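Local atomic coordinates of arylmalonate decarboxylase (Bordetella bronchiseptica, PDB entry 3IXL), a protein that catalyses the decarboxylation of 2-aryl-2-methylmalonates to 2-arylpropionates, releasing carbon dioxide. Residues P100-T103 / M104-V108; N110-A114 / L115-R119; E132-A135 / A136-E140. The protein carries 2 engineered substitutions. All coordinates share one frame; numbering follows the deposited sequence.

Interaction 1: residues P100-T103 / M104-V108; sequences PCTT and MSTAV
Thr103 grips the first turn of the helix that starts at Met104 through its hydroxyl and its carbonyl oxygen. Its OG1 accepts from Thr106 N at 3.0 Å, and an N-H...O angle of 173° makes this capping bond almost straight. Its carbonyl O accepts from Ala107 N at 2.9 Å, with the donor lying in the carbonyl plane. Chi1 of 72° sets OG1 between the backbone N and the carbonyl carbon, which swings the hydroxyl over the open end of the helix. Thr103 is therefore the N-cap at a strand-to-helix junction, where strand 101-103, an outer strand of a four-stranded parallel sheet, turns through 76° into helix 104-114.

Thr106 sends its own hydroxyl back toward the cap, but the approach of Thr106 OG1 to Thr103 OG1 is long, 3.4 Å, and at best a weak bond. Both hydroxyls have a firmer partner in the side-chain amide of Asn86: OD1 for Thr103 and ND2 for Thr106. On the other branch of Thr106, CG2 lies 3.5 Å from Thr102 OG1, a van der Waals contact of methyl with oxygen; the polar partner of that hydroxyl is Asp218. Ser105 OG is satisfied by Ser78, whereas the buried Thr103 N has no partner in the model. The side chain of Met104 leaves the strand behind and lies about 4 Å from bound 2-phenylacetic acid, and the backbone of Met104 is hydrogen-bonded to Leu72 of the adjacent strand.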
# COMPACT_ATOMS: atom_id res chain seq x y z
N PRO A 100 7.99 -4.22 15.78
CA PRO A 100 6.70 -4.30 15.09
C PRO A 100 6.94 -4.19 13.59
O PRO A 100 7.63 -3.26 13.14
CB PRO A 100 5.96 -3.06 15.58
CG PRO A 100 6.67 -2.66 16.86
CD PRO A 100 8.08 -3.06 16.69
N CYS A 101 6.43 -5.15 12.84
CA CYS A 101 6.58 -5.17 11.39
C CYS A 101 5.23 -5.30 10.73
O CYS A 101 4.29 -5.88 11.28
CB CYS A 101 7.47 -6.33 10.96
SG CYS A 101 9.20 -6.14 11.45
N THR A 102 5.14 -4.74 9.53
CA THR A 102 3.91 -4.80 8.75
C THR A 102 4.23 -4.77 7.27
O THR A 102 5.39 -4.70 6.87
CB THR A 102 2.95 -3.66 9.17
OG1 THR A 102 1.67 -3.88 8.57
CG2 THR A 102 3.51 -2.27 8.81
N THR A 103 3.19 -4.86 6.44
CA THR A 103 3.34 -4.81 4.98
C THR A 103 2.23 -3.93 4.41
O THR A 103 1.19 -3.71 5.05
CB THR A 103 3.19 -6.18 4.30
OG1 THR A 103 1.82 -6.59 4.35
CG2 THR A 103 4.11 -7.25 4.93
N MET A 104 2.44 -3.46 3.18
CA MET A 104 1.45 -2.65 2.50
C MET A 104 0.16 -3.44 2.23
O MET A 104 -0.92 -2.84 2.18
CB MET A 104 2.05 -2.07 1.22
CG MET A 104 1.16 -1.09 0.46
SD MET A 104 2.13 -0.27 -0.82
CE MET A 104 2.94 1.00 0.15
N SER A 105 0.25 -4.76 2.07
CA SER A 105 -0.98 -5.55 1.96
C SER A 105 -1.78 -5.57 3.26
O SER A 105 -3.00 -5.44 3.25
CB SER A 105 -0.68 -6.97 1.50
OG SER A 105 -0.36 -6.99 0.12
N THR A 106 -1.10 -5.75 4.39
CA THR A 106 -1.77 -5.65 5.68
C THR A 106 -2.35 -4.25 5.87
O THR A 106 -3.46 -4.10 6.38
CB THR A 106 -0.79 -5.98 6.80
OG1 THR A 106 -0.49 -7.37 6.73
CG2 THR A 106 -1.35 -5.63 8.18
N ALA A 107 -1.61 -3.24 5.42
CA ALA A 107 -2.09 -1.86 5.51
C ALA A 107 -3.42 -1.67 4.79
O ALA A 107 -4.33 -1.04 5.33
CB ALA A 107 -1.05 -0.90 4.94
N VAL A 108 -3.54 -2.20 3.58
CA VAL A 108 -4.79 -1.96 2.85
C VAL A 108 -5.93 -2.79 3.43
O VAL A 108 -7.07 -2.32 3.46
CB VAL A 108 -4.66 -2.12 1.31
CG1 VAL A 108 -3.62 -1.16 0.73
CG2 VAL A 108 -4.34 -3.53 0.92

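Interaction 2: residues N110-A114 / L115-R119; sequences NGLRA and LGVRR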
# COMPACT_ATOMS: atom_id res chain seq x y z
N ASN A 110 -6.22 -3.47 6.62
CA ASN A 110 -6.59 -2.70 7.80
C ASN A 110 -7.40 -1.46 7.43
O ASN A 110 -8.37 -1.13 8.11
CB ASN A 110 -5.35 -2.31 8.61
CG ASN A 110 -4.76 -3.48 9.37
OD1 ASN A 110 -5.41 -4.52 9.57
ND2 ASN A 110 -3.50 -3.34 9.77
N GLY A 111 -7.01 -0.78 6.36
CA GLY A 111 -7.71 0.43 5.94
C GLY A 111 -9.12 0.12 5.46
O GLY A 111 -10.06 0.83 5.80
N LEU A 112 -9.26 -0.93 4.66
CA LEU A 112 -10.58 -1.33 4.18
C LEU A 112 -11.51 -1.67 5.34
O LEU A 112 -12.66 -1.23 5.37
CB LEU A 112 -10.48 -2.50 3.20
CG LEU A 112 -9.84 -2.14 1.85
CD1 LEU A 112 -9.40 -3.39 1.10
CD2 LEU A 112 -10.79 -1.30 0.99
N ARG A 113 -11.00 -2.43 6.30
CA ARG A 113 -11.80 -2.77 7.49
C ARG A 113 -12.16 -1.54 8.32
O ARG A 113 -13.30 -1.40 8.76
CB ARG A 113 -11.10 -3.83 8.32
CG ARG A 113 -11.15 -5.19 7.63
CD ARG A 113 -10.16 -6.16 8.23
NE ARG A 113 -10.07 -7.39 7.45
CZ ARG A 113 -9.05 -8.24 7.50
NH1 ARG A 113 -8.01 -7.98 8.29
NH2 ARG A 113 -9.05 -9.34 6.76
N ALA A 114 -11.20 -0.64 8.50
CA ALA A 114 -11.44 0.60 9.23
C ALA A 114 -12.58 1.42 8.63
O ALA A 114 -13.29 2.15 9.34
CB ALA A 114 -10.17 1.45 9.27
N LEU A 115 -12.74 1.32 7.31
CA LEU A 115 -13.75 2.10 6.59
C LEU A 115 -15.02 1.29 6.30
O LEU A 115 -15.91 1.77 5.59
CB LEU A 115 -13.17 2.69 5.30
CG LEU A 115 -12.13 3.78 5.57
CD1 LEU A 115 -11.23 3.98 4.37
CD2 LEU A 115 -12.82 5.09 5.96
N GLY A 116 -15.10 0.08 6.86
CA GLY A 116 -16.29 -0.76 6.71
C GLY A 116 -16.52 -1.27 5.30
O GLY A 116 -17.66 -1.47 4.88
N VAL A 117 -15.44 -1.49 4.56
CA VAL A 117 -15.53 -1.94 3.19
C VAL A 117 -15.40 -3.46 3.13
O VAL A 117 -14.37 -4.01 3.49
CB VAL A 117 -14.44 -1.27 2.31
CG1 VAL A 117 -14.51 -1.79 0.88
CG2 VAL A 117 -14.59 0.23 2.34
N ARG A 118 -16.47 -4.12 2.70
CA ARG A 118 -16.46 -5.56 2.48
C ARG A 118 -16.44 -5.86 0.98
O ARG A 118 -15.64 -6.68 0.52
CB ARG A 118 -17.68 -6.21 3.15
CG ARG A 118 -17.95 -7.66 2.75
CD ARG A 118 -16.99 -8.63 3.43
NE ARG A 118 -17.24 -8.77 4.87
CZ ARG A 118 -17.74 -9.86 5.45
NH1 ARG A 118 -18.05 -10.93 4.73
NH2 ARG A 118 -17.92 -9.88 6.77
N ARG A 119 -17.32 -5.20 0.24
CA ARG A 119 -17.38 -5.33 -1.21
C ARG A 119 -16.56 -4.20 -1.80
O ARG A 119 -16.89 -3.03 -1.62
CB ARG A 119 -18.82 -5.26 -1.69
CG ARG A 119 -19.62 -6.49 -1.34
CD ARG A 119 -21.08 -6.31 -1.72
NE ARG A 119 -21.26 -5.78 -3.07
CZ ARG A 119 -21.12 -6.49 -4.18
NH1 ARG A 119 -20.79 -7.78 -4.12
NH2 ARG A 119 -21.30 -5.92 -5.36
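A Schellman motif ends helix 104-114, with Gly116 as its C-prime residue. Two backbone bonds define it: Val117 N reaches back to Leu112 O at 2.9 Å, and Gly116 N to Arg113 O at 3.0 Å. The first is close to straight, with an N-H...O angle of 167°. In the second the donor stands well above the plane of the Arg113 carbonyl, 67° out of it, as the chain curls over the helix end. Gly116 makes that curl with a positive phi of 68°, a backbone setting that favours glycine.

Leu115, the first residue to leave helical geometry, keeps one more link to the last turn. Its N donates to Gly111 O at 3.1 Å, while a second approach to Leu112 O is only weak. Leu112 O thus accepts mainly from Val117.

An apolar contact accompanies the reversal. Leu112 CD2 meets Val117 CG1 at 3.8 Å, the two side chains crossing at a slant, and Val117 CB lies 3.5 Å from Leu112 O, the oxygen that its own N binds. Val117 CG1 is anti to the backbone N, the rotamer that presents this methyl to the leucine. Leu115 bends back alongside the helix instead, and its CG comes to 3.6 Å from Gly111 O.

Beyond the turn, Leu112 packs on Leu143 and Val209, and Leu115 on Val209 of strand 208-210 and Leu236 of helix 235-238. Arg113, on the exposed side, forms a salt bridge with Glu141. The chain then enters strand 119-124, so this turn carries it from the helix after one parallel sheet into a strand of the other.

Interaction 3: residues E132-A135 / A136-E140; sequences ERLA and AFLAE
Leu134 and Leu138, one helical turn apart, meet through their CD1 methyls at 4.0 Å. The two side chains lie slantwise to each other, and they leave the backbone differently: Leu134 has CG anti to its N (chi1 174°), whereas Leu138 has CG beside its N (chi1 -63°). Leu134 starts out away from the following turn, and its end then comes nearer to meet Leu138. The latter also leans on the backbone between them, its CG sitting 3.4 Å from Leu134 O.

That same oxygen accepts from Leu138 N at 2.9 Å with an angle of 169°. The backbone bond and the side-chain packing therefore join the same pair of residues. Leu134 O also lies at the edge of the Phe137 ring, near the ring plane. Phe137 CB rests 3.4 Å from Arg133 O, the acceptor of its own N-H, and the ring leads away from this turn and packs on Ser105 and Leu109 of helix 104-114 and Phe79 of helix 75-79.

The alanines mark a more open side. Ala136 N bonds to Glu132 O at 2.9 Å and Ala139 N to Ala135 O at 3.0 Å, and their methyls rest on these carbonyls, Ala136 CB being 3.5 Å from Glu132 O. Arg133 extends from the helix to a salt bridge with Asp129 and a hydrogen bond with Tyr80 O.

Regular i to i+4 bonding, with Leu134, Phe137 and Leu138 buried and Glu132, Glu140 and the alanines on the more exposed side, describes an amphipathic helix. Helix 128-140 is the connection of a beta-alpha-beta unit between strands 119-124 and 144-145: Leu134 packs on Thr124 and Leu185, and Leu138 on Leu122 and Leu185, both against the parallel sheet.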
# COMPACT_ATOMS: atom_id res chain seq x y z
N GLU A 132 -5.33 -10.75 -10.60
CA GLU A 132 -5.95 -12.00 -10.17
C GLU A 132 -5.45 -12.38 -8.79
O GLU A 132 -6.23 -12.81 -7.94
CB GLU A 132 -5.65 -13.13 -11.16
CG GLU A 132 -6.38 -13.00 -12.48
CD GLU A 132 -6.08 -14.13 -13.46
OE1 GLU A 132 -6.63 -14.10 -14.58
OE2 GLU A 132 -5.31 -15.05 -13.11
N ARG A 133 -4.15 -12.21 -8.55
CA ARG A 133 -3.56 -12.51 -7.25
C ARG A 133 -4.09 -11.58 -6.16
O ARG A 133 -4.34 -12.01 -5.03
CB ARG A 133 -2.04 -12.46 -7.33
CG ARG A 133 -1.44 -13.59 -8.18
CD ARG A 133 0.01 -13.30 -8.53
NE ARG A 133 0.57 -14.20 -9.55
CZ ARG A 133 1.52 -15.09 -9.33
NH1 ARG A 133 2.05 -15.25 -8.12
NH2 ARG A 133 1.95 -15.83 -10.34
N LEU A 134 -4.29 -10.31 -6.51
CA LEU A 134 -4.89 -9.36 -5.58
C LEU A 134 -6.30 -9.81 -5.21
O LEU A 134 -6.64 -9.88 -4.03
CB LEU A 134 -4.91 -7.95 -6.19
CG LEU A 134 -5.64 -6.87 -5.39
CD1 LEU A 134 -5.07 -6.71 -3.99
CD2 LEU A 134 -5.62 -5.53 -6.13
N ALA A 135 -7.12 -10.13 -6.22
CA ALA A 135 -8.49 -10.60 -5.94
C ALA A 135 -8.51 -11.85 -5.07
O ALA A 135 -9.34 -11.94 -4.15
CB ALA A 135 -9.25 -10.83 -7.24
N ALA A 136 -7.61 -12.79 -5.34
CA ALA A 136 -7.53 -14.02 -4.54
C ALA A 136 -7.14 -13.74 -3.09
O ALA A 136 -7.70 -14.32 -2.15
CB ALA A 136 -6.57 -15.01 -5.18
N PHE A 137 -6.16 -12.84 -2.91
CA PHE A 137 -5.73 -12.42 -1.59
C PHE A 137 -6.88 -11.80 -0.81
O PHE A 137 -7.14 -12.17 0.35
CB PHE A 137 -4.56 -11.41 -1.72
CG PHE A 137 -4.16 -10.76 -0.43
CD1 PHE A 137 -3.32 -11.41 0.48
CD2 PHE A 137 -4.60 -9.49 -0.12
CE1 PHE A 137 -2.94 -10.80 1.68
CE2 PHE A 137 -4.23 -8.87 1.08
CZ PHE A 137 -3.40 -9.53 1.97
N LEU A 138 -7.59 -10.87 -1.43
CA LEU A 138 -8.71 -10.22 -0.75
C LEU A 138 -9.80 -11.22 -0.36
O LEU A 138 -10.33 -11.16 0.75
CB LEU A 138 -9.29 -9.07 -1.59
CG LEU A 138 -8.33 -7.90 -1.87
CD1 LEU A 138 -8.90 -7.00 -2.96
CD2 LEU A 138 -8.04 -7.10 -0.61
N ALA A 139 -10.12 -12.15 -1.26
CA ALA A 139 -11.10 -13.20 -0.97
C ALA A 139 -10.65 -14.10 0.19
O ALA A 139 -11.47 -14.47 1.04
CB ALA A 139 -11.39 -14.03 -2.21
N GLU A 140 -9.36 -14.43 0.24
CA GLU A 140 -8.81 -15.21 1.36
C GLU A 140 -9.01 -14.49 2.68
O GLU A 140 -9.12 -15.12 3.74
CB GLU A 140 -7.31 -15.47 1.17
CG GLU A 140 -6.94 -16.57 0.20
CD GLU A 140 -5.43 -16.78 0.10
OE1 GLU A 140 -4.97 -17.94 0.22
OE2 GLU A 140 -4.69 -15.79 -0.09

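Overall arrangement
Interactions 1 and 2 mark the two ends of helix 104-114, its N-cap and its Schellman turn, with centres 14 Å apart. The helix leads from the parallel sheet containing strand 101-103 to the one containing strand 119-124. Interaction 3 follows on helix 128-140 and touches interaction 1 directly, where Ser105 CB packs on Phe137 CZ at 3.8 Å; their centres are 16 Å apart. Interactions 2 and 3 do not touch, although their nearest atoms come within about 4 Å. Relative to bound 2-phenylacetic acid, the Met104 side chain of interaction 1 lies about 4 Å away, Leu134 of interaction 3 about 8 Å and Leu112 of interaction 2 about 13 Å.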